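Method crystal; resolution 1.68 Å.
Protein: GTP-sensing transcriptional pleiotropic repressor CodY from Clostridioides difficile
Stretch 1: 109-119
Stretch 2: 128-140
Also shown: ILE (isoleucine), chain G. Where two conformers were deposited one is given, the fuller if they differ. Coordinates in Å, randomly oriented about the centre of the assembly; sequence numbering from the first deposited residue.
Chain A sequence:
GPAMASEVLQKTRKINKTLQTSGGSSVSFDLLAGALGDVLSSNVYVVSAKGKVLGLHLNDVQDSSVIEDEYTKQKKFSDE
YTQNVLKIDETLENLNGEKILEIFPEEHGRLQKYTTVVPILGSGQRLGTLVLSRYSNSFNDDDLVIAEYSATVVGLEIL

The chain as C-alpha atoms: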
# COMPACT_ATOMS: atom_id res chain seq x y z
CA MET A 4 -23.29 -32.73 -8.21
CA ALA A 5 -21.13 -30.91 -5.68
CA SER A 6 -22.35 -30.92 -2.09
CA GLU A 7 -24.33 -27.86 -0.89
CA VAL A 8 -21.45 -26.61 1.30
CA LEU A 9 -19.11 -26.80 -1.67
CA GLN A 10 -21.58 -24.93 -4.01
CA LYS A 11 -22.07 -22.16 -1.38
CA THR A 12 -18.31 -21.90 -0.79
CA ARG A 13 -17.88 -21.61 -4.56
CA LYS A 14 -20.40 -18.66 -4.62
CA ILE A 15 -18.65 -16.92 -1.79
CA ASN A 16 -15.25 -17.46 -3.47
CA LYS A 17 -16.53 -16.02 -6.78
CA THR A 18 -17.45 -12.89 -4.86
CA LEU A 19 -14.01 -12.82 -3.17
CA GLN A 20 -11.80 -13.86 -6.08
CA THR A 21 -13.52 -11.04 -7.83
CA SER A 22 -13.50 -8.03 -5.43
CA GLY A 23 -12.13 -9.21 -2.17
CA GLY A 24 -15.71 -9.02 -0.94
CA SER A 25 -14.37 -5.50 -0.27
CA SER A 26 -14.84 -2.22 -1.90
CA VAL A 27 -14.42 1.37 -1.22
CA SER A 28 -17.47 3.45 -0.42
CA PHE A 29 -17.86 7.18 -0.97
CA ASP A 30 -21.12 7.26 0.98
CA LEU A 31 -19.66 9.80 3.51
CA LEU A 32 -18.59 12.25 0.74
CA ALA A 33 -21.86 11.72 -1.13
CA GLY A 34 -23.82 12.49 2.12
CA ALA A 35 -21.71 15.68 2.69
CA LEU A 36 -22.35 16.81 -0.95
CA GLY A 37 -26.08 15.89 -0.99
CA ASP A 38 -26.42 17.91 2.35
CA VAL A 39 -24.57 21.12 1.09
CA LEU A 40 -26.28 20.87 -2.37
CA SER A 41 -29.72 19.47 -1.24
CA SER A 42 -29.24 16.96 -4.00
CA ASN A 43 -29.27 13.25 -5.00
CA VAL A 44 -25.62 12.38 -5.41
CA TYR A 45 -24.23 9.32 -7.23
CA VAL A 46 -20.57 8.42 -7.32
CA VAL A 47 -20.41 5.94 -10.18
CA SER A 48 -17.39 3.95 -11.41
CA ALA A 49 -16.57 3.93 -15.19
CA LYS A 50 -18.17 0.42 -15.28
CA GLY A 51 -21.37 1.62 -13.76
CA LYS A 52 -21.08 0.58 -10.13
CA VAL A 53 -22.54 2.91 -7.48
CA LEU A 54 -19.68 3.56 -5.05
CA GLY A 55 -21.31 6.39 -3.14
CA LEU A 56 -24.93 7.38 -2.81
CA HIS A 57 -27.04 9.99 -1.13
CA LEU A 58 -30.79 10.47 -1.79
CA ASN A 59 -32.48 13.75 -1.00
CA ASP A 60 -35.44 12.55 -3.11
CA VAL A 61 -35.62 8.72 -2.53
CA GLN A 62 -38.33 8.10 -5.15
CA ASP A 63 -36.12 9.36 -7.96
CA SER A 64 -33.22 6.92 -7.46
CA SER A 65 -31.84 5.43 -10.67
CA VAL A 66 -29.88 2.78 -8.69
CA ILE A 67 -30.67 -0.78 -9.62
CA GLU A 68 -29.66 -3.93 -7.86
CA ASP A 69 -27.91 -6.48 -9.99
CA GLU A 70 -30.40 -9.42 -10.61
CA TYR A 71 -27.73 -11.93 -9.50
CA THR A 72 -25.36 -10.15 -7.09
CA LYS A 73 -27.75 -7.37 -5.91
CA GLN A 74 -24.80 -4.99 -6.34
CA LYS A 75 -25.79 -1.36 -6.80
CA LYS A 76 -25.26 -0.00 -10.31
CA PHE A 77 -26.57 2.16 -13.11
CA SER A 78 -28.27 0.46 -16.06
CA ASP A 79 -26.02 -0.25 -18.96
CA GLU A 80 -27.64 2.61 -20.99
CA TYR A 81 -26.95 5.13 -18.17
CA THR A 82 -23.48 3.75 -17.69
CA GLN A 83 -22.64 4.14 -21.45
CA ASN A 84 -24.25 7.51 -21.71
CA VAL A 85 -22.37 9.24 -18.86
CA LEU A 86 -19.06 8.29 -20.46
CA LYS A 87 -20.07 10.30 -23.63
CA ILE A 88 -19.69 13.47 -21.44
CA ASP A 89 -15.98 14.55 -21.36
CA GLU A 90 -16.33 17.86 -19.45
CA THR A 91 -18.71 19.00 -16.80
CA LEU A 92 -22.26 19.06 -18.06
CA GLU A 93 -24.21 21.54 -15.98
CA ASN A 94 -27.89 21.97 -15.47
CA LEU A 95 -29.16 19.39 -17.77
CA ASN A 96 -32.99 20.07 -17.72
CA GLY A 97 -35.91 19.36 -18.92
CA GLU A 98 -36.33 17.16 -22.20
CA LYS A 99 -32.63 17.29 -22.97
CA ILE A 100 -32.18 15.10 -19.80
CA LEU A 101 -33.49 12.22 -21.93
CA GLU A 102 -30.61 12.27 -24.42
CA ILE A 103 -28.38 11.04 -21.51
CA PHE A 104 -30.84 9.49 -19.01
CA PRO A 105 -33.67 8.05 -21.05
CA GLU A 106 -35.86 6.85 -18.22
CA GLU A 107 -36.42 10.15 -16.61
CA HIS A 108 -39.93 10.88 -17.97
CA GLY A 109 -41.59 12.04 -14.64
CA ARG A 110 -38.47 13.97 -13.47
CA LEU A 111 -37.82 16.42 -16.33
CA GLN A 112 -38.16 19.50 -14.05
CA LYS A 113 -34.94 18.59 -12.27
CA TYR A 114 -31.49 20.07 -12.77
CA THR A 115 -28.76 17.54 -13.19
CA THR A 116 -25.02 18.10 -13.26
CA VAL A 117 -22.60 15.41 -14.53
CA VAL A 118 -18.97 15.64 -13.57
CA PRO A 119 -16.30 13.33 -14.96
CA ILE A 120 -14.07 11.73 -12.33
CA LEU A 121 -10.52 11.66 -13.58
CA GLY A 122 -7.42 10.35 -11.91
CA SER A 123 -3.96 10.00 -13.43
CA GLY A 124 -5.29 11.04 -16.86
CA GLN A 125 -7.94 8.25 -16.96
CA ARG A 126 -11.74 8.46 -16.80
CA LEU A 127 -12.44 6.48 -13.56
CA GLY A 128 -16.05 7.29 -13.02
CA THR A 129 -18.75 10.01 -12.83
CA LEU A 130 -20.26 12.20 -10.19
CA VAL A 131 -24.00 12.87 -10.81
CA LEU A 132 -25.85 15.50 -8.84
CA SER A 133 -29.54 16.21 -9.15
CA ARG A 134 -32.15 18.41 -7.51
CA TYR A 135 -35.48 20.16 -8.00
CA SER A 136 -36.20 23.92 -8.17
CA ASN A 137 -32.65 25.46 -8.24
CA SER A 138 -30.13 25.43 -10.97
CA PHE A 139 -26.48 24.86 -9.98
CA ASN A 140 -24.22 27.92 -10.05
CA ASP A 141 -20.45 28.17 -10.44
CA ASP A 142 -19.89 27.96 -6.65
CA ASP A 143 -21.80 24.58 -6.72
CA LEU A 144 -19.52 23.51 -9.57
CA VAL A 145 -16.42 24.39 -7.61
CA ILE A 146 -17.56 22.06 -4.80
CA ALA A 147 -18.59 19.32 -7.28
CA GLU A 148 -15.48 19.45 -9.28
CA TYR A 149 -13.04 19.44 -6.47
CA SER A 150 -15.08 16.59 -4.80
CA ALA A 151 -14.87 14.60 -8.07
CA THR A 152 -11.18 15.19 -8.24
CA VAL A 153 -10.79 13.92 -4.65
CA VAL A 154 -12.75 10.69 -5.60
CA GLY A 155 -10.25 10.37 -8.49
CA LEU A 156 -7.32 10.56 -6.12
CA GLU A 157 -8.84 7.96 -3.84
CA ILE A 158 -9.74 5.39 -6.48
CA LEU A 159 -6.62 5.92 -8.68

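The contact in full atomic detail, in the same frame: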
# COMPACT_ATOMS: atom_id res chain seq x y z
N GLY A 109 -40.89 11.16 -15.66
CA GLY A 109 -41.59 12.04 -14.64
C GLY A 109 -40.72 13.09 -13.90
O GLY A 109 -41.18 13.72 -12.94
N ARG A 110 -39.46 13.26 -14.31
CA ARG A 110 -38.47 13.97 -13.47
C ARG A 110 -37.75 15.01 -14.33
O ARG A 110 -36.57 15.30 -14.14
CB ARG A 110 -37.45 12.98 -12.86
CG ARG A 110 -38.07 11.97 -11.92
CD ARG A 110 -37.05 11.09 -11.22
NE ARG A 110 -36.39 10.06 -12.05
CZ ARG A 110 -36.62 8.74 -11.99
NH1 ARG A 110 -35.92 7.93 -12.76
NH2 ARG A 110 -37.56 8.23 -11.21
N LEU A 111 -38.46 15.59 -15.30
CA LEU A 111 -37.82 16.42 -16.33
C LEU A 111 -37.64 17.81 -15.83
O LEU A 111 -36.88 18.56 -16.46
CB LEU A 111 -38.55 16.43 -17.69
CG LEU A 111 -38.68 14.99 -18.31
CD1 LEU A 111 -39.48 15.09 -19.60
CD2 LEU A 111 -37.29 14.39 -18.54
N GLN A 112 -38.31 18.14 -14.72
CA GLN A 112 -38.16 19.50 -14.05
C GLN A 112 -36.89 19.61 -13.20
O GLN A 112 -36.52 20.64 -12.69
CB GLN A 112 -39.36 19.93 -13.21
CG GLN A 112 -40.65 19.19 -13.37
CD GLN A 112 -40.73 18.02 -12.40
OE1 GLN A 112 -41.23 18.21 -11.25
NE2 GLN A 112 -40.23 16.80 -12.83
N LYS A 113 -36.14 18.56 -13.05
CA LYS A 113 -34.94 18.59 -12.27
C LYS A 113 -33.74 19.18 -13.04
O LYS A 113 -33.74 19.28 -14.25
CB LYS A 113 -34.57 17.13 -11.86
CG LYS A 113 -35.68 16.61 -10.96
CD LYS A 113 -35.35 15.23 -10.41
CE LYS A 113 -34.42 15.31 -9.27
NZ LYS A 113 -34.14 14.01 -8.55
N TYR A 114 -32.77 19.64 -12.26
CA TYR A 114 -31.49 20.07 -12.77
C TYR A 114 -30.50 19.02 -12.40
O TYR A 114 -30.40 18.69 -11.22
CB TYR A 114 -31.04 21.39 -12.09
CG TYR A 114 -32.03 22.55 -12.39
CD1 TYR A 114 -31.86 23.31 -13.52
CD2 TYR A 114 -33.07 22.83 -11.55
CE1 TYR A 114 -32.75 24.34 -13.81
CE2 TYR A 114 -33.98 23.87 -11.82
CZ TYR A 114 -33.83 24.60 -12.98
OH TYR A 114 -34.68 25.70 -13.23
N THR A 115 -29.78 18.57 -13.39
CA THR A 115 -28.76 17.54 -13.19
C THR A 115 -27.39 17.98 -13.73
O THR A 115 -27.29 18.48 -14.87
CB THR A 115 -29.24 16.23 -13.88
OG1 THR A 115 -30.47 15.84 -13.25
CG2 THR A 115 -28.08 15.14 -13.68
N THR A 116 -26.37 17.85 -12.90
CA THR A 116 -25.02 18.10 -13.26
C THR A 116 -24.20 16.80 -13.27
O THR A 116 -24.28 16.01 -12.30
CB THR A 116 -24.45 19.14 -12.32
OG1 THR A 116 -25.15 20.41 -12.61
CG2 THR A 116 -22.93 19.33 -12.50
N VAL A 117 -23.43 16.63 -14.30
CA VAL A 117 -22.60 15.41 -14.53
C VAL A 117 -21.14 15.78 -14.67
O VAL A 117 -20.72 16.59 -15.58
CB VAL A 117 -23.10 14.65 -15.75
CG1 VAL A 117 -22.32 13.32 -15.91
CG2 VAL A 117 -24.62 14.43 -15.70
N VAL A 118 -20.38 15.30 -13.69
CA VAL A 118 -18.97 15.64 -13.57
C VAL A 118 -18.11 14.42 -13.77
O VAL A 118 -18.19 13.48 -12.92
CB VAL A 118 -18.64 16.25 -12.23
CG1 VAL A 118 -17.17 16.70 -12.20
CG2 VAL A 118 -19.61 17.40 -11.93
N PRO A 119 -17.25 14.46 -14.81
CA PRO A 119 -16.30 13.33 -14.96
C PRO A 119 -15.36 13.21 -13.78
O PRO A 119 -14.85 14.21 -13.23
CB PRO A 119 -15.54 13.65 -16.24
CG PRO A 119 -16.53 14.46 -17.07
CD PRO A 119 -17.27 15.29 -16.05
N GLY A 128 -14.68 7.34 -13.42
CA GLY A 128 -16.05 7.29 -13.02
C GLY A 128 -16.74 8.67 -13.27
O GLY A 128 -16.19 9.48 -14.07
N THR A 129 -17.87 8.83 -12.64
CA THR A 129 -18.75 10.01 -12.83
C THR A 129 -19.44 10.36 -11.57
O THR A 129 -19.86 9.55 -10.79
CB THR A 129 -19.79 9.71 -13.97
OG1 THR A 129 -19.14 9.22 -15.15
CG2 THR A 129 -20.56 10.94 -14.43
N LEU A 130 -19.52 11.69 -11.29
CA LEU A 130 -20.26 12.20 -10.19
C LEU A 130 -21.52 12.82 -10.82
O LEU A 130 -21.43 13.64 -11.75
CB LEU A 130 -19.42 13.24 -9.42
CG LEU A 130 -20.13 13.91 -8.30
CD1 LEU A 130 -20.42 13.13 -7.05
CD2 LEU A 130 -19.27 15.15 -7.83
N VAL A 131 -22.68 12.43 -10.35
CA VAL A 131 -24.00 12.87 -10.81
C VAL A 131 -24.76 13.48 -9.65
O VAL A 131 -24.84 12.97 -8.52
CB VAL A 131 -24.83 11.71 -11.43
CG1 VAL A 131 -26.15 12.25 -11.91
CG2 VAL A 131 -24.10 11.07 -12.57
N LEU A 132 -25.21 14.76 -9.86
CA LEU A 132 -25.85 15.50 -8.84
C LEU A 132 -27.14 16.02 -9.41
O LEU A 132 -27.18 16.42 -10.56
CB LEU A 132 -25.01 16.72 -8.39
CG LEU A 132 -23.63 16.33 -7.91
CD1 LEU A 132 -22.63 17.08 -8.70
CD2 LEU A 132 -23.38 16.57 -6.46
N SER A 133 -28.22 15.89 -8.64
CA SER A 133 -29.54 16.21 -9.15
C SER A 133 -30.49 16.74 -8.13
O SER A 133 -30.50 16.28 -7.02
CB SER A 133 -30.12 15.01 -9.85
OG SER A 133 -31.37 15.25 -10.46
N ARG A 134 -31.25 17.82 -8.46
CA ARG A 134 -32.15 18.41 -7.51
C ARG A 134 -33.27 19.18 -8.23
O ARG A 134 -33.20 19.50 -9.43
CB ARG A 134 -31.40 19.29 -6.50
CG ARG A 134 -30.92 20.60 -7.21
CD ARG A 134 -30.05 21.32 -6.24
NE ARG A 134 -29.60 22.67 -6.75
CZ ARG A 134 -28.63 23.36 -6.17
NH1 ARG A 134 -28.01 22.95 -5.08
NH2 ARG A 134 -28.34 24.63 -6.68
N TYR A 135 -34.32 19.42 -7.51
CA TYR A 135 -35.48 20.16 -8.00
C TYR A 135 -35.17 21.68 -7.74
O TYR A 135 -34.32 22.02 -6.94
CB TYR A 135 -36.75 19.87 -7.23
CG TYR A 135 -37.30 18.39 -7.56
CD1 TYR A 135 -38.04 18.20 -8.67
CD2 TYR A 135 -36.98 17.36 -6.76
CE1 TYR A 135 -38.51 16.96 -9.07
CE2 TYR A 135 -37.46 16.10 -7.09
CZ TYR A 135 -38.18 15.90 -8.25
OH TYR A 135 -38.64 14.63 -8.62
N SER A 136 -35.90 22.44 -8.50
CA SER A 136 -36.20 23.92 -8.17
C SER A 136 -35.04 24.87 -8.51
O SER A 136 -35.28 25.90 -9.14
CB SER A 136 -36.67 24.07 -6.72
OG SER A 136 -37.20 25.39 -6.37
N ASN A 137 -33.85 24.62 -8.05
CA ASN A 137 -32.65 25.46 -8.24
C ASN A 137 -31.62 24.94 -9.18
O ASN A 137 -30.96 23.91 -8.91
CB ASN A 137 -32.04 25.82 -6.87
CG ASN A 137 -33.00 26.71 -6.02
OD1 ASN A 137 -33.41 27.84 -6.45
ND2 ASN A 137 -33.35 26.24 -4.80
N SER A 138 -31.27 25.72 -10.20
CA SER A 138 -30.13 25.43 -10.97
C SER A 138 -28.84 25.52 -10.15
O SER A 138 -28.79 26.18 -9.08
CB SER A 138 -30.07 26.39 -12.15
OG SER A 138 -30.13 27.72 -11.58
N PHE A 139 -27.80 24.82 -10.58
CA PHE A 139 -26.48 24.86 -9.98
C PHE A 139 -25.79 26.11 -10.48
O PHE A 139 -25.96 26.50 -11.61
CB PHE A 139 -25.72 23.63 -10.36
CG PHE A 139 -26.34 22.36 -9.74
CD1 PHE A 139 -26.08 22.06 -8.47
CD2 PHE A 139 -27.19 21.54 -10.45
CE1 PHE A 139 -26.59 20.88 -7.83
CE2 PHE A 139 -27.71 20.36 -9.82
CZ PHE A 139 -27.41 20.07 -8.53
N ASN A 140 -25.01 26.71 -9.63
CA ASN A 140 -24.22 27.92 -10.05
C ASN A 140 -22.76 27.56 -10.03
O ASN A 140 -22.34 26.37 -9.74
CB ASN A 140 -24.70 29.04 -9.13
CG ASN A 140 -24.30 28.86 -7.68
OD1 ASN A 140 -23.18 28.33 -7.35
ND2 ASN A 140 -25.19 29.30 -6.76
N ILE G . -33.02 9.57 -11.57
CA ILE G . -31.87 10.40 -11.11
C ILE G . -32.32 11.33 -10.01
O ILE G . -33.31 12.03 -10.20
CB ILE G . -31.27 11.16 -12.28
CG1 ILE G . -30.67 10.15 -13.27
CG2 ILE G . -30.15 12.02 -11.83
CD1 ILE G . -29.33 9.57 -12.86
OXT ILE G . -31.72 11.27 -8.96
O HOH W 1 -41.07 14.11 -9.82
O HOH W 2 -37.60 21.62 -10.31
O HOH W 3 -32.88 14.97 -6.24

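The two stretches pair as antiparallel strands, 114-119 against 128-134, with axes that approach to 4.7 Å and N-to-C directions 159° apart. Together they bury 914 Å², and three residues cover the most: Tyr114 (125 Å²), Tyr135 (87 Å²) and Lys113 (78 Å²). All three lie where the ladder gives way to loop.

Tyr114 is held first by its backbone. Its N donates to Arg134 O at 2.9 Å with an N-H...O angle of 170°, and Arg134 N returns a bond to Tyr114 O at 3.0 Å and 160°, the signature of a hydrogen-bonded antiparallel pair. The same pattern recurs at every second residue: Thr116 N donates to Leu132 O and Leu132 N to Thr116 O, both at 2.9 Å, while Val118 N donates to Leu130 O and Leu130 N to Val118 O, both at 2.8 Å and nearly linear at 175° and 179°. With the backbone fixed, the Tyr114 ring (chi1 -62°, m) lies against the loop that follows the second strand. Ser138 CB sits 4.0 Å from the Tyr114 ring centroid, 23° off the normal, which places it over the face as a CH-pi contact. That loop is itself tied back by Arg134, whose NE donates to Asn137 O at 2.8 Å and whose NH2 donates to Ser138 O at 2.9 Å. Phe139 closes in beside it: Phe139 CE2 lies 3.5 Å from Tyr114 O, which meets the ring at its edge, and 4.2 Å from Tyr114 CB.

Tyr135 and Lys113 form a second unit. The CA-to-CB bond of Tyr135 points away from the first stretch, yet the end of its side chain comes nearer, and the aliphatic part of Lys113 packs on the ring. Lys113 CG is 3.7 Å from the Tyr135 centroid and 24° off the normal, so this too is a CH-pi contact over the face. Gln112 OE1 approaches the ring edge, 3.7 Å from Tyr135 CE1. A water donates to both Tyr135 OH (2.8 Å) and Gly109 O (3.1 Å), linking the ring's hydroxyl to the start of the first stretch.

Beyond the ring, the lysine chain runs on to the ligand. Lys113 NZ donates to the O atom of the bound isoleucine at 2.7 Å and to a water at 2.8 Å; that water donates in turn to Ser133 O, also at 2.8 Å, so the amine bridges ligand and second strand. Ser133 lines the same site, its CB 3.6 Å from isoleucine CG2. Its hydroxyl is engaged across the strands, where Thr115 OG1 and Ser133 OG form a hydrogen bond of 3.0 Å in which either may donate.

Thr115 and Ser133 share their sheet face with Val117 and Val131, whose CG1 and CG2 atoms, respectively, are 4.4 Å apart. On the other face, which carries Tyr114, Val118 CB meets Leu130 CB at 4.2 Å and Val118 CG2 meets Leu132 CD1 at 4.4 Å.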